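Eps1p (Saccharomyces cerevisiae, PDB 4TW5) belongs to the thioredoxin superfamily; the crystallised fragment carries two thioredoxin-like units, one after the other, each with a pair of disulfides. Local coordinates at residues A[173-178]-A[222-227]; A[197-202]-A[264-269]; A[236-241]-A[245-250]. All blocks are in the same frame, centred on the assembly; numbering follows the deposited sequence.

Contact 1 (A[173-178]-A[222-227]); sequences EFKNCD and VKITNH
Ile224 reaches across to Lys175 and Asn176 with the end of its longer branch, its CD1 lying 3.4 Å from Lys175 CB and 3.7 Å from Asn176 ND2. The second torsion of the isoleucine, -67°, turns that branch toward Lys175, while the CG2 methyl comes within 3.9 Å of Asn176 ND2 from the other arm of the fork. The amide and the isoleucine cross at about a right angle. Lys175 contributes just the base of its side chain, because the bend at its second torsion (-56°) carries the rest away from Ile224. The contact illustrates how two surface loops can meet mainly through one branched residue, with a solvent molecule in a lesser role. A water takes a weak hydrogen bond from Asn176 ND2 at 3.4 Å and approaches Thr225 O closely, at 2.5 Å; it may donate there, although that oxygen is not its sole candidate acceptor.

Asn176, at positive phi, is held by Arg231: the two residues share backbone bonding, NH2 of the arginine donates to Lys175 O, and the side chains of Asn176 and Ile224 both touch Arg231. Next in sequence, Cys177 forms a disulfide with Cys180 in the CXXC arrangement characteristic of thioredoxin-like domains. Asn226 and His227 are bonded through their backbones to the second subunit. The loop carrying 173-178 thus leads from strand 155-160 into the disulfide that opens helix 180-196, and meets at the surface the loop joining helix 210-215 to strand 234-238.

Contact 2 (A[197-202]-A[264-269]); sequences DDINTG and FARRTF
Arg266 and Asp197 meet because of two torsions: the arginine chain kinks at its third (29°), and the first torsion of Asp197 (-71°) sets its carboxylate beside the backbone N, facing the arginine. The setting is the point where helix 180-196 ends and the chain enters strand 200-205 of the thioredoxin-like sheet; the helix closes in a Schellman motif, with Asp198 at positive phi as its C-prime residue. Asp197 OD2 presses on Arg266 CD at 3.0 Å, so the contact is made first with the aliphatic stem. The ion pair itself, OD2 to NH1, is long at 3.6 Å; the carboxylate and guanidinium planes differ by only 19°, yet the oxygen approaches obliquely.

Each charge has a stronger partner elsewhere. Asp197 OD2 pairs with Arg116 NE, and Arg266 NH2 with Glu102 OE1, so the Asp197 carboxylate is shared by two arginines whose ends lie close together, and the charges join the second thioredoxin-like unit to the first. The carboxylate probably offsets the closeness of the two arginine ends, which should in turn favour its own charged form.

Next to the ion pair the packing is apolar and more deeply buried. Ile199, with its extended CD1 branch, crosses Arg266 at about a right angle and lays that methyl 3.6 Å from Arg266 CG. Ala265, near the end of helix 259-265, offers its methyl to the shorter branch: Ile199 CG2 and Ala265 CB are 4.3 Å apart. Ile199 CD1 comes to rest 3.4 Å from Ala265 O.

Contact 3 (A[236-241]-A[245-250]); sequences ALVLPN and NNLFDY
Leu237 and Phe248 form the hydrogen-bonded pair of an antiparallel beta hairpin: Leu237 N gives to Phe248 O at 2.7 Å, and Phe248 N returns a bond to Leu237 O at 2.9 Å. A third bond, from Leu239 N to Asn246 O at 2.7 Å, continues the pairing just beyond the strands. The first is nearly straight (175°), but its donor is tilted from the carbonyl plane of Phe248; the other two lie in the carbonyl plane. All three carbonyls also receive a CA-H contact: Leu237 O from Leu247 CA, Asn246 O from Val238 CA, and Phe248 O, the most bent (124°), from Ala236 CA. On the far side of strand 234-238 the backbones of Ala236 and Val238 bond to Val157 and His155.

Asn246 ND2 is gripped by two carbonyls, Lys242 O in the hairpin loop and Ile147 O of helix 140-150, while Asp249 OD1 forms a salt bridge with Arg228 of the second subunit, which also bonds the backbones of Asn245 and Leu247.

Ala236, Val238 and Leu247 share one face of the hairpin, with Leu247 CD1 4.2 Å from Val238 CG2. On the face of Leu237, the Phe248 ring leans toward Leu239, whose CD1 approaches CE2 obliquely at 3.5 Å.

How the contacts relate
All three contacts belong to the second thioredoxin-like unit. Contact 1 opens first along the chain and interlocks with contact 2, whose segments alternate with its own; contact 3 is nested inside the loop that contact 2 closes. Contacts 2 and 3 are neighbours, about 9 Å between centres, and share the mixed sheet: contact 3 forms its edge within the chain, contact 2 fixes the C-terminal helix 259-265 to it, and Phe264 lies against Leu237, Phe248 and Tyr250. Contact 1 lies by the CXXC disulfide, its centre about 29 and 26 Å from theirs. Contacts 1 and 3 both touch the second subunit, His227 of one copy packing on Asn246 of the other.

Contact 1 (A[173-178]-A[222-227])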
ATOM      1  N   GLU A 173     -18.081 -13.368   1.272  1.00 24.53           N
ATOM      2  CA  GLU A 173     -18.482 -12.533   2.406  1.00 29.95           C
ATOM      3  C   GLU A 173     -17.711 -11.244   2.375  1.00 28.48           C
ATOM      4  O   GLU A 173     -16.495 -11.245   2.543  1.00 40.08           O
ATOM      5  CB  GLU A 173     -18.260 -13.250   3.751  1.00 27.39           C
ATOM      6  CG  GLU A 173     -19.113 -14.481   3.941  1.00 25.61           C
ATOM      7  CD  GLU A 173     -20.614 -14.173   3.857  1.00 36.06           C
ATOM      8  OE1 GLU A 173     -21.034 -13.086   4.335  1.00 36.81           O
ATOM      9  OE2 GLU A 173     -21.383 -15.024   3.352  1.00 34.05           O
ATOM     10  N   PHE A 174     -18.411 -10.149   2.114  1.00 30.86           N
ATOM     11  CA  PHE A 174     -17.779  -8.833   2.041  1.00 29.27           C
ATOM     12  C   PHE A 174     -17.837  -8.081   3.395  1.00 31.59           C
ATOM     13  O   PHE A 174     -18.912  -7.882   3.978  1.00 30.32           O
ATOM     14  CB  PHE A 174     -18.445  -8.019   0.939  1.00 24.38           C
ATOM     15  CG  PHE A 174     -18.348  -8.655  -0.443  1.00 27.91           C
ATOM     16  CD1 PHE A 174     -17.181  -8.583  -1.176  1.00 25.63           C
ATOM     17  CD2 PHE A 174     -19.442  -9.313  -1.006  1.00 30.31           C
ATOM     18  CE1 PHE A 174     -17.099  -9.161  -2.442  1.00 23.92           C
ATOM     19  CE2 PHE A 174     -19.370  -9.878  -2.282  1.00 26.18           C
ATOM     20  CZ  PHE A 174     -18.195  -9.801  -2.991  1.00 23.15           C
ATOM     21  N   LYS A 175     -16.686  -7.609   3.856  1.00 28.06           N
ATOM     22  CA  LYS A 175     -16.615  -6.845   5.101  1.00 27.63           C
ATOM     23  C   LYS A 175     -16.901  -5.345   4.881  1.00 34.20           C
ATOM     24  O   LYS A 175     -16.405  -4.729   3.925  1.00 32.32           O
ATOM     25  CB  LYS A 175     -15.236  -7.030   5.731  1.00 29.63           C
ATOM     26  CG  LYS A 175     -14.841  -8.481   5.960  1.00 25.33           C
ATOM     27  CD  LYS A 175     -15.884  -9.193   6.820  1.00 27.27           C
ATOM     28  CE  LYS A 175     -15.607 -10.692   6.892  1.00 25.47           C
ATOM     29  NZ  LYS A 175     -16.908 -11.382   7.144  1.00 31.93           N
ATOM     30  N   ASN A 176     -17.720  -4.771   5.757  1.00 30.35           N
ATOM     31  CA  ASN A 176     -18.074  -3.354   5.683  1.00 32.39           C
ATOM     32  C   ASN A 176     -18.518  -2.921   4.261  1.00 34.28           C
ATOM     33  O   ASN A 176     -18.145  -1.849   3.759  1.00 36.04           O
ATOM     34  CB  ASN A 176     -16.898  -2.506   6.177  1.00 33.87           C
ATOM     35  CG  ASN A 176     -16.470  -2.887   7.575  1.00 28.65           C
ATOM     36  OD1 ASN A 176     -17.264  -3.447   8.324  1.00 33.08           O
ATOM     37  ND2 ASN A 176     -15.220  -2.596   7.936  1.00 21.62           N
ATOM     38  N   CYS A 177     -19.311  -3.775   3.622  1.00 29.74           N
ATOM     39  CA  CYS A 177     -19.862  -3.475   2.318  1.00 30.20           C
ATOM     40  C   CYS A 177     -21.266  -4.013   2.206  1.00 29.18           C
ATOM     41  O   CYS A 177     -21.471  -5.107   1.695  1.00 27.18           O
ATOM     42  CB  CYS A 177     -18.998  -4.065   1.198  1.00 35.33           C
ATOM     43  SG  CYS A 177     -19.571  -3.614  -0.472  1.00 35.60           S
ATOM     44  N   ASP A 178     -22.228  -3.210   2.644  1.00 28.76           N
ATOM     45  CA  ASP A 178     -23.629  -3.590   2.650  1.00 28.85           C
ATOM     46  C   ASP A 178     -24.171  -3.911   1.261  1.00 34.94           C
ATOM     47  O   ASP A 178     -25.028  -4.775   1.110  1.00 36.58           O
ATOM     48  CB  ASP A 178     -24.474  -2.475   3.262  1.00 31.96           C
ATOM     49  CG  ASP A 178     -24.180  -2.248   4.738  1.00 48.64           C
ATOM     50  OD1 ASP A 178     -23.715  -3.191   5.432  1.00 45.44           O
ATOM     51  OD2 ASP A 178     -24.395  -1.102   5.193  1.00 52.26           O
ATOM     52  N   VAL A 222      -9.246  -1.262  -0.476  1.00 26.13           N
ATOM     53  CA  VAL A 222      -8.045  -2.060  -0.262  1.00 23.93           C
ATOM     54  C   VAL A 222      -8.025  -2.672   1.131  1.00 31.70           C
ATOM     55  O   VAL A 222      -7.622  -3.821   1.306  1.00 30.91           O
ATOM     56  CB  VAL A 222      -6.770  -1.213  -0.459  1.00 32.25           C
ATOM     57  CG1 VAL A 222      -5.560  -1.906   0.129  1.00 32.69           C
ATOM     58  CG2 VAL A 222      -6.556  -0.878  -1.947  1.00 28.59           C
ATOM     59  N   LYS A 223      -8.511  -1.913   2.117  1.00 36.85           N
ATOM     60  CA  LYS A 223      -8.292  -2.241   3.535  1.00 35.49           C
ATOM     61  C   LYS A 223      -9.508  -1.955   4.417  1.00 33.91           C
ATOM     62  O   LYS A 223     -10.246  -0.977   4.190  1.00 31.58           O
ATOM     63  CB  LYS A 223      -7.116  -1.412   4.064  1.00 37.93           C
ATOM     64  CG  LYS A 223      -6.146  -2.143   4.928  1.00 43.38           C
ATOM     65  CD  LYS A 223      -5.040  -2.727   4.063  1.00 44.40           C
ATOM     66  CE  LYS A 223      -4.092  -3.583   4.873  1.00 53.17           C
ATOM     67  NZ  LYS A 223      -2.945  -4.041   4.054  1.00 58.25           N
ATOM     68  N   ILE A 224      -9.681  -2.779   5.446  1.00 36.49           N
ATOM     69  CA  ILE A 224     -10.624  -2.505   6.541  1.00 35.66           C
ATOM     70  C   ILE A 224     -10.190  -1.248   7.321  1.00 33.28           C
ATOM     71  O   ILE A 224      -9.021  -1.129   7.655  1.00 36.14           O
ATOM     72  CB  ILE A 224     -10.678  -3.692   7.567  1.00 38.81           C
ATOM     73  CG1 ILE A 224     -11.200  -4.993   6.957  1.00 37.48           C
ATOM     74  CG2 ILE A 224     -11.513  -3.315   8.781  1.00 35.85           C
ATOM     75  CD1 ILE A 224     -12.654  -4.927   6.569  1.00 36.90           C
ATOM     76  N   THR A 225     -11.084  -0.290   7.554  1.00 36.83           N
ATOM     77  CA  THR A 225     -10.818   0.791   8.528  1.00 39.98           C
ATOM     78  C   THR A 225     -12.106   1.049   9.314  1.00 44.92           C
ATOM     79  O   THR A 225     -13.189   0.968   8.740  1.00 49.28           O
ATOM     80  CB  THR A 225     -10.354   2.126   7.868  1.00 44.65           C
ATOM     81  OG1 THR A 225     -11.381   2.647   7.017  1.00 43.32           O
ATOM     82  CG2 THR A 225      -9.059   1.958   7.079  1.00 39.94           C
ATOM     83  N   ASN A 226     -12.028   1.413  10.592  1.00 41.09           N
ATOM     84  CA  ASN A 226     -13.281   1.621  11.327  1.00 45.94           C
ATOM     85  C   ASN A 226     -13.821   3.077  11.303  1.00 45.10           C
ATOM     86  O   ASN A 226     -14.831   3.391  11.946  1.00 44.28           O
ATOM     87  CB  ASN A 226     -13.155   1.099  12.769  1.00 52.34           C
ATOM     88  CG  ASN A 226     -12.710  -0.377  12.827  1.00 57.83           C
ATOM     89  OD1 ASN A 226     -11.643  -0.704  13.361  1.00 68.43           O
ATOM     90  ND2 ASN A 226     -13.537  -1.270  12.274  1.00 43.09           N
ATOM     91  N   HIS A 227     -13.148   3.957  10.566  1.00 45.10           N
ATOM     92  CA  HIS A 227     -13.677   5.301  10.295  1.00 43.67           C
ATOM     93  C   HIS A 227     -14.730   5.288   9.194  1.00 38.20           C
ATOM     94  O   HIS A 227     -15.741   5.968   9.309  1.00 36.85           O
ATOM     95  CB  HIS A 227     -12.544   6.269   9.996  1.00 46.69           C
ATOM     96  CG  HIS A 227     -11.576   6.368  11.128  1.00 50.94           C
ATOM     97  ND1 HIS A 227     -10.297   5.851  11.070  1.00 50.20           N
ATOM     98  CD2 HIS A 227     -11.731   6.852  12.384  1.00 40.45           C
ATOM     99  CE1 HIS A 227      -9.691   6.061  12.226  1.00 42.60           C
ATOM    100  NE2 HIS A 227     -10.541   6.658  13.042  1.00 40.54           N
TER
HETATM  101  O   HOH W   1     -13.997   0.173   6.491  1.00 30.50           O

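Contact 2 (A[197-202]-A[264-269])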
ATOM      1  N   ASP A 197     -23.281  -6.169 -26.997  1.00 33.64           N
ATOM      2  CA  ASP A 197     -22.664  -5.055 -27.701  1.00 33.35           C
ATOM      3  C   ASP A 197     -21.180  -5.238 -27.831  1.00 28.68           C
ATOM      4  O   ASP A 197     -20.469  -4.319 -28.220  1.00 33.81           O
ATOM      5  CB  ASP A 197     -22.966  -3.755 -26.987  1.00 31.34           C
ATOM      6  CG  ASP A 197     -24.412  -3.365 -27.129  1.00 39.41           C
ATOM      7  OD1 ASP A 197     -24.903  -3.359 -28.288  1.00 39.88           O
ATOM      8  OD2 ASP A 197     -25.055  -3.103 -26.088  1.00 36.77           O
ATOM      9  N   ASP A 198     -20.720  -6.441 -27.517  1.00 27.71           N
ATOM     10  CA  ASP A 198     -19.310  -6.770 -27.654  1.00 33.92           C
ATOM     11  C   ASP A 198     -18.453  -5.781 -26.838  1.00 29.41           C
ATOM     12  O   ASP A 198     -17.373  -5.379 -27.258  1.00 33.59           O
ATOM     13  CB  ASP A 198     -18.904  -6.767 -29.128  1.00 31.77           C
ATOM     14  CG  ASP A 198     -17.629  -7.542 -29.388  1.00 40.18           C
ATOM     15  OD1 ASP A 198     -17.323  -8.459 -28.603  1.00 49.24           O
ATOM     16  OD2 ASP A 198     -16.917  -7.229 -30.371  1.00 50.56           O
ATOM     17  N   ILE A 199     -18.985  -5.364 -25.695  1.00 30.90           N
ATOM     18  CA  ILE A 199     -18.235  -4.622 -24.674  1.00 24.19           C
ATOM     19  C   ILE A 199     -17.830  -5.613 -23.576  1.00 29.48           C
ATOM     20  O   ILE A 199     -18.659  -6.372 -23.048  1.00 26.95           O
ATOM     21  CB  ILE A 199     -19.067  -3.446 -24.136  1.00 24.41           C
ATOM     22  CG1 ILE A 199     -19.266  -2.422 -25.267  1.00 19.55           C
ATOM     23  CG2 ILE A 199     -18.394  -2.783 -22.913  1.00 22.56           C
ATOM     24  CD1 ILE A 199     -20.181  -1.303 -24.925  1.00 20.39           C
ATOM     25  N   ASN A 200     -16.546  -5.648 -23.262  1.00 24.20           N
ATOM     26  CA  ASN A 200     -16.068  -6.576 -22.255  1.00 25.53           C
ATOM     27  C   ASN A 200     -16.338  -6.049 -20.834  1.00 28.54           C
ATOM     28  O   ASN A 200     -16.561  -4.845 -20.631  1.00 20.65           O
ATOM     29  CB  ASN A 200     -14.587  -6.856 -22.468  1.00 28.07           C
ATOM     30  CG  ASN A 200     -14.341  -7.638 -23.745  1.00 28.16           C
ATOM     31  OD1 ASN A 200     -15.267  -7.904 -24.485  1.00 37.26           O
ATOM     32  ND2 ASN A 200     -13.108  -8.003 -24.000  1.00 30.88           N
ATOM     33  N   THR A 201     -16.393  -6.984 -19.882  1.00 26.66           N
ATOM     34  CA  THR A 201     -16.440  -6.661 -18.454  1.00 28.83           C
ATOM     35  C   THR A 201     -15.349  -7.381 -17.694  1.00 23.50           C
ATOM     36  O   THR A 201     -14.971  -8.495 -18.071  1.00 22.13           O
ATOM     37  CB  THR A 201     -17.762  -7.043 -17.829  1.00 19.48           C
ATOM     38  OG1 THR A 201     -18.101  -8.358 -18.262  1.00 30.79           O
ATOM     39  CG2 THR A 201     -18.859  -6.076 -18.260  1.00 25.83           C
ATOM     40  N   GLY A 202     -14.870  -6.747 -16.617  1.00 24.24           N
ATOM     41  CA  GLY A 202     -13.814  -7.298 -15.773  1.00 19.03           C
ATOM     42  C   GLY A 202     -14.025  -6.956 -14.287  1.00 21.77           C
ATOM     43  O   GLY A 202     -14.700  -5.982 -13.949  1.00 16.61           O
ATOM     44  N   PHE A 264     -23.842   3.807 -19.724  1.00 31.40           N
ATOM     45  CA  PHE A 264     -22.575   4.502 -19.561  1.00 32.20           C
ATOM     46  C   PHE A 264     -21.507   3.827 -20.404  1.00 30.43           C
ATOM     47  O   PHE A 264     -20.778   4.482 -21.149  1.00 36.24           O
ATOM     48  CB  PHE A 264     -22.141   4.532 -18.096  1.00 29.74           C
ATOM     49  CG  PHE A 264     -20.723   4.991 -17.887  1.00 23.91           C
ATOM     50  CD1 PHE A 264     -20.380   6.344 -17.997  1.00 29.16           C
ATOM     51  CD2 PHE A 264     -19.741   4.083 -17.574  1.00 19.26           C
ATOM     52  CE1 PHE A 264     -19.086   6.783 -17.777  1.00 23.12           C
ATOM     53  CE2 PHE A 264     -18.436   4.492 -17.356  1.00 29.40           C
ATOM     54  CZ  PHE A 264     -18.099   5.852 -17.457  1.00 29.99           C
ATOM     55  N   ALA A 265     -21.453   2.506 -20.324  1.00 26.28           N
ATOM     56  CA  ALA A 265     -20.449   1.734 -21.052  1.00 30.65           C
ATOM     57  C   ALA A 265     -20.595   1.885 -22.559  1.00 29.11           C
ATOM     58  O   ALA A 265     -19.672   1.598 -23.296  1.00 28.22           O
ATOM     59  CB  ALA A 265     -20.532   0.252 -20.672  1.00 22.18           C
ATOM     60  N   ARG A 266     -21.762   2.336 -22.999  1.00 30.39           N
ATOM     61  CA  ARG A 266     -22.078   2.411 -24.410  1.00 34.59           C
ATOM     62  C   ARG A 266     -21.987   3.820 -24.981  1.00 38.50           C
ATOM     63  O   ARG A 266     -22.139   4.003 -26.172  1.00 47.04           O
ATOM     64  CB  ARG A 266     -23.461   1.796 -24.646  1.00 39.43           C
ATOM     65  CG  ARG A 266     -23.378   0.321 -25.000  1.00 32.34           C
ATOM     66  CD  ARG A 266     -24.658  -0.417 -24.755  1.00 37.82           C
ATOM     67  NE  ARG A 266     -25.858   0.403 -24.877  1.00 36.98           N
ATOM     68  CZ  ARG A 266     -26.525   0.649 -25.997  1.00 39.39           C
ATOM     69  NH1 ARG A 266     -26.111   0.171 -27.169  1.00 44.61           N
ATOM     70  NH2 ARG A 266     -27.611   1.395 -25.935  1.00 40.02           N
ATOM     71  N   ARG A 267     -21.702   4.802 -24.136  1.00 46.82           N
ATOM     72  CA  ARG A 267     -21.557   6.183 -24.581  1.00 52.54           C
ATOM     73  C   ARG A 267     -20.378   6.361 -25.531  1.00 61.81           C
ATOM     74  O   ARG A 267     -19.324   5.742 -25.342  1.00 62.18           O
ATOM     75  CB  ARG A 267     -21.318   7.116 -23.389  1.00 50.95           C
ATOM     76  CG  ARG A 267     -22.473   7.927 -22.808  1.00 52.25           C
ATOM     77  CD  ARG A 267     -22.047   8.437 -21.409  1.00 50.27           C
ATOM     78  NE  ARG A 267     -23.104   9.090 -20.624  1.00 58.63           N
ATOM     79  CZ  ARG A 267     -23.403   8.805 -19.351  1.00 57.86           C
ATOM     80  NH1 ARG A 267     -22.771   7.832 -18.713  1.00 54.91           N
ATOM     81  NH2 ARG A 267     -24.360   9.475 -18.711  1.00 57.18           N
ATOM     82  N   THR A 268     -20.580   7.180 -26.565  1.00 67.97           N
ATOM     83  CA  THR A 268     -19.504   7.633 -27.452  1.00 72.73           C
ATOM     84  C   THR A 268     -18.727   8.739 -26.727  1.00 74.30           C
ATOM     85  O   THR A 268     -19.317   9.743 -26.313  1.00 79.98           O
ATOM     86  CB  THR A 268     -20.034   8.173 -28.810  1.00 70.53           C
ATOM     87  OG1 THR A 268     -20.549   7.094 -29.605  1.00 73.39           O
ATOM     88  CG2 THR A 268     -18.939   8.930 -29.575  1.00 59.24           C
ATOM     89  N   PHE A 269     -17.412   8.590 -26.597  1.00 71.50           N
ATOM     90  CA  PHE A 269     -16.625   9.643 -25.956  1.00 76.37           C
ATOM     91  C   PHE A 269     -15.683  10.321 -26.952  1.00 67.32           C
ATOM     92  O   PHE A 269     -14.493  10.010 -27.010  1.00 69.41           O
ATOM     93  CB  PHE A 269     -15.818   9.092 -24.755  1.00 67.30           C
ATOM     94  CG  PHE A 269     -16.669   8.588 -23.595  1.00 65.45           C
ATOM     95  CD1 PHE A 269     -17.278   7.337 -23.637  1.00 64.27           C
ATOM     96  CD2 PHE A 269     -16.857   9.375 -22.459  1.00 66.95           C
ATOM     97  CE1 PHE A 269     -18.056   6.879 -22.562  1.00 56.36           C
ATOM     98  CE2 PHE A 269     -17.635   8.923 -21.378  1.00 61.61           C
ATOM     99  CZ  PHE A 269     -18.233   7.679 -21.433  1.00 51.25           C
TER

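Contact 3 (A[236-241]-A[245-250])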
ATOM      1  N   ALA A 236     -15.569   1.552 -13.500  1.00 23.28           N
ATOM      2  CA  ALA A 236     -14.920   2.488 -14.429  1.00 20.42           C
ATOM      3  C   ALA A 236     -14.865   1.943 -15.874  1.00 22.02           C
ATOM      4  O   ALA A 236     -14.731   0.745 -16.093  1.00 19.64           O
ATOM      5  CB  ALA A 236     -13.527   2.799 -13.952  1.00 17.41           C
ATOM      6  N   LEU A 237     -14.911   2.826 -16.864  1.00 24.87           N
ATOM      7  CA  LEU A 237     -14.814   2.377 -18.263  1.00 24.63           C
ATOM      8  C   LEU A 237     -13.410   2.578 -18.823  1.00 21.74           C
ATOM      9  O   LEU A 237     -12.773   3.601 -18.552  1.00 23.24           O
ATOM     10  CB  LEU A 237     -15.816   3.109 -19.132  1.00 22.09           C
ATOM     11  CG  LEU A 237     -15.932   2.684 -20.596  1.00 22.48           C
ATOM     12  CD1 LEU A 237     -16.389   1.238 -20.724  1.00 22.89           C
ATOM     13  CD2 LEU A 237     -16.932   3.583 -21.261  1.00 24.74           C
ATOM     14  N   VAL A 238     -12.910   1.558 -19.521  1.00 20.14           N
ATOM     15  CA  VAL A 238     -11.653   1.632 -20.255  1.00 21.06           C
ATOM     16  C   VAL A 238     -11.906   1.681 -21.768  1.00 22.37           C
ATOM     17  O   VAL A 238     -12.524   0.786 -22.332  1.00 19.97           O
ATOM     18  CB  VAL A 238     -10.717   0.440 -19.965  1.00 27.24           C
ATOM     19  CG1 VAL A 238      -9.384   0.656 -20.664  1.00 21.83           C
ATOM     20  CG2 VAL A 238     -10.516   0.226 -18.456  1.00 21.28           C
ATOM     21  N   LEU A 239     -11.437   2.746 -22.410  1.00 25.17           N
ATOM     22  CA  LEU A 239     -11.579   2.900 -23.849  1.00 24.08           C
ATOM     23  C   LEU A 239     -10.477   2.145 -24.566  1.00 24.77           C
ATOM     24  O   LEU A 239      -9.310   2.223 -24.184  1.00 23.46           O
ATOM     25  CB  LEU A 239     -11.558   4.371 -24.225  1.00 18.40           C
ATOM     26  CG  LEU A 239     -12.744   5.149 -23.656  1.00 28.35           C
ATOM     27  CD1 LEU A 239     -12.713   6.595 -24.113  1.00 38.10           C
ATOM     28  CD2 LEU A 239     -14.069   4.513 -24.075  1.00 25.66           C
ATOM     29  N   PRO A 240     -10.841   1.454 -25.650  1.00 25.25           N
ATOM     30  CA  PRO A 240      -9.901   0.613 -26.398  1.00 27.36           C
ATOM     31  C   PRO A 240      -8.920   1.421 -27.255  1.00 27.35           C
ATOM     32  O   PRO A 240      -9.258   2.503 -27.754  1.00 26.00           O
ATOM     33  CB  PRO A 240     -10.827  -0.228 -27.284  1.00 27.38           C
ATOM     34  CG  PRO A 240     -12.000   0.676 -27.528  1.00 25.53           C
ATOM     35  CD  PRO A 240     -12.187   1.470 -26.258  1.00 22.40           C
ATOM     36  N   ASN A 241      -7.705   0.899 -27.388  1.00 22.06           N
ATOM     37  CA  ASN A 241      -6.738   1.462 -28.316  1.00 34.54           C
ATOM     38  C   ASN A 241      -6.392   2.956 -28.096  1.00 30.56           C
ATOM     39  O   ASN A 241      -5.982   3.633 -29.037  1.00 28.67           O
ATOM     40  CB  ASN A 241      -7.247   1.220 -29.750  1.00 27.13           C
ATOM     41  CG  ASN A 241      -7.218  -0.264 -30.127  1.00 27.05           C
ATOM     42  OD1 ASN A 241      -6.200  -0.933 -29.961  1.00 26.78           O
ATOM     43  ND2 ASN A 241      -8.349  -0.791 -30.566  1.00 25.88           N
ATOM     44  N   ASN A 245      -6.037   9.213 -21.224  1.00 25.65           N
ATOM     45  CA  ASN A 245      -7.420   9.632 -20.983  1.00 28.39           C
ATOM     46  C   ASN A 245      -8.436   8.586 -21.476  1.00 32.72           C
ATOM     47  O   ASN A 245      -9.428   8.896 -22.133  1.00 33.00           O
ATOM     48  CB  ASN A 245      -7.667  11.010 -21.602  1.00 34.61           C
ATOM     49  CG  ASN A 245      -6.737  12.088 -21.013  1.00 42.19           C
ATOM     50  OD1 ASN A 245      -5.863  11.792 -20.182  1.00 38.59           O
ATOM     51  ND2 ASN A 245      -6.950  13.337 -21.408  1.00 41.53           N
ATOM     52  N   ASN A 246      -8.176   7.336 -21.109  1.00 35.79           N
ATOM     53  CA  ASN A 246      -8.938   6.194 -21.590  1.00 33.05           C
ATOM     54  C   ASN A 246      -9.707   5.541 -20.450  1.00 27.82           C
ATOM     55  O   ASN A 246     -10.330   4.491 -20.615  1.00 27.71           O
ATOM     56  CB  ASN A 246      -7.989   5.185 -22.219  1.00 27.48           C
ATOM     57  CG  ASN A 246      -6.803   4.916 -21.337  1.00 27.63           C
ATOM     58  OD1 ASN A 246      -6.776   5.334 -20.184  1.00 34.87           O
ATOM     59  ND2 ASN A 246      -5.810   4.260 -21.868  1.00 27.99           N
ATOM     60  N   LEU A 247      -9.632   6.173 -19.286  1.00 33.92           N
ATOM     61  CA  LEU A 247     -10.218   5.660 -18.050  1.00 25.85           C
ATOM     62  C   LEU A 247     -11.254   6.649 -17.539  1.00 22.16           C
ATOM     63  O   LEU A 247     -10.912   7.763 -17.199  1.00 31.10           O
ATOM     64  CB  LEU A 247      -9.118   5.456 -16.995  1.00 29.24           C
ATOM     65  CG  LEU A 247      -9.398   4.795 -15.619  1.00 32.13           C
ATOM     66  CD1 LEU A 247      -9.753   3.318 -15.728  1.00 22.96           C
ATOM     67  CD2 LEU A 247      -8.243   4.991 -14.651  1.00 30.22           C
ATOM     68  N   PHE A 248     -12.516   6.233 -17.474  1.00 26.15           N
ATOM     69  CA  PHE A 248     -13.615   7.095 -17.013  1.00 26.84           C
ATOM     70  C   PHE A 248     -14.472   6.428 -15.912  1.00 26.85           C
ATOM     71  O   PHE A 248     -15.124   5.421 -16.180  1.00 18.17           O
ATOM     72  CB  PHE A 248     -14.504   7.477 -18.197  1.00 27.04           C
ATOM     73  CG  PHE A 248     -13.794   8.307 -19.242  1.00 37.69           C
ATOM     74  CD1 PHE A 248     -13.833   9.699 -19.181  1.00 34.84           C
ATOM     75  CD2 PHE A 248     -13.066   7.708 -20.252  1.00 27.04           C
ATOM     76  CE1 PHE A 248     -13.184  10.460 -20.115  1.00 33.27           C
ATOM     77  CE2 PHE A 248     -12.407   8.464 -21.177  1.00 32.63           C
ATOM     78  CZ  PHE A 248     -12.472   9.840 -21.121  1.00 37.39           C
ATOM     79  N   ASP A 249     -14.466   6.991 -14.693  1.00 22.81           N
ATOM     80  CA  ASP A 249     -15.312   6.496 -13.591  1.00 20.43           C
ATOM     81  C   ASP A 249     -16.792   6.629 -13.890  1.00 28.11           C
ATOM     82  O   ASP A 249     -17.236   7.594 -14.521  1.00 26.69           O
ATOM     83  CB  ASP A 249     -15.053   7.239 -12.279  1.00 26.13           C
ATOM     84  CG  ASP A 249     -13.751   6.844 -11.626  1.00 32.27           C
ATOM     85  OD1 ASP A 249     -12.985   6.061 -12.228  1.00 35.28           O
ATOM     86  OD2 ASP A 249     -13.525   7.273 -10.471  1.00 39.81           O
ATOM     87  N   TYR A 250     -17.565   5.670 -13.401  1.00 27.21           N
ATOM     88  CA  TYR A 250     -19.012   5.755 -13.478  1.00 28.72           C
ATOM     89  C   TYR A 250     -19.497   7.043 -12.777  1.00 35.02           C
ATOM     90  O   TYR A 250     -19.160   7.295 -11.623  1.00 40.20           O
ATOM     91  CB  TYR A 250     -19.652   4.509 -12.857  1.00 29.88           C
ATOM     92  CG  TYR A 250     -21.144   4.472 -13.063  1.00 30.14           C
ATOM     93  CD1 TYR A 250     -21.668   4.158 -14.296  1.00 27.07           C
ATOM     94  CD2 TYR A 250     -22.021   4.799 -12.043  1.00 31.70           C
ATOM     95  CE1 TYR A 250     -23.016   4.141 -14.509  1.00 29.28           C
ATOM     96  CE2 TYR A 250     -23.369   4.784 -12.247  1.00 33.07           C
ATOM     97  CZ  TYR A 250     -23.860   4.447 -13.491  1.00 30.15           C
ATOM     98  OH  TYR A 250     -25.207   4.421 -13.721  1.00 35.01           O
TER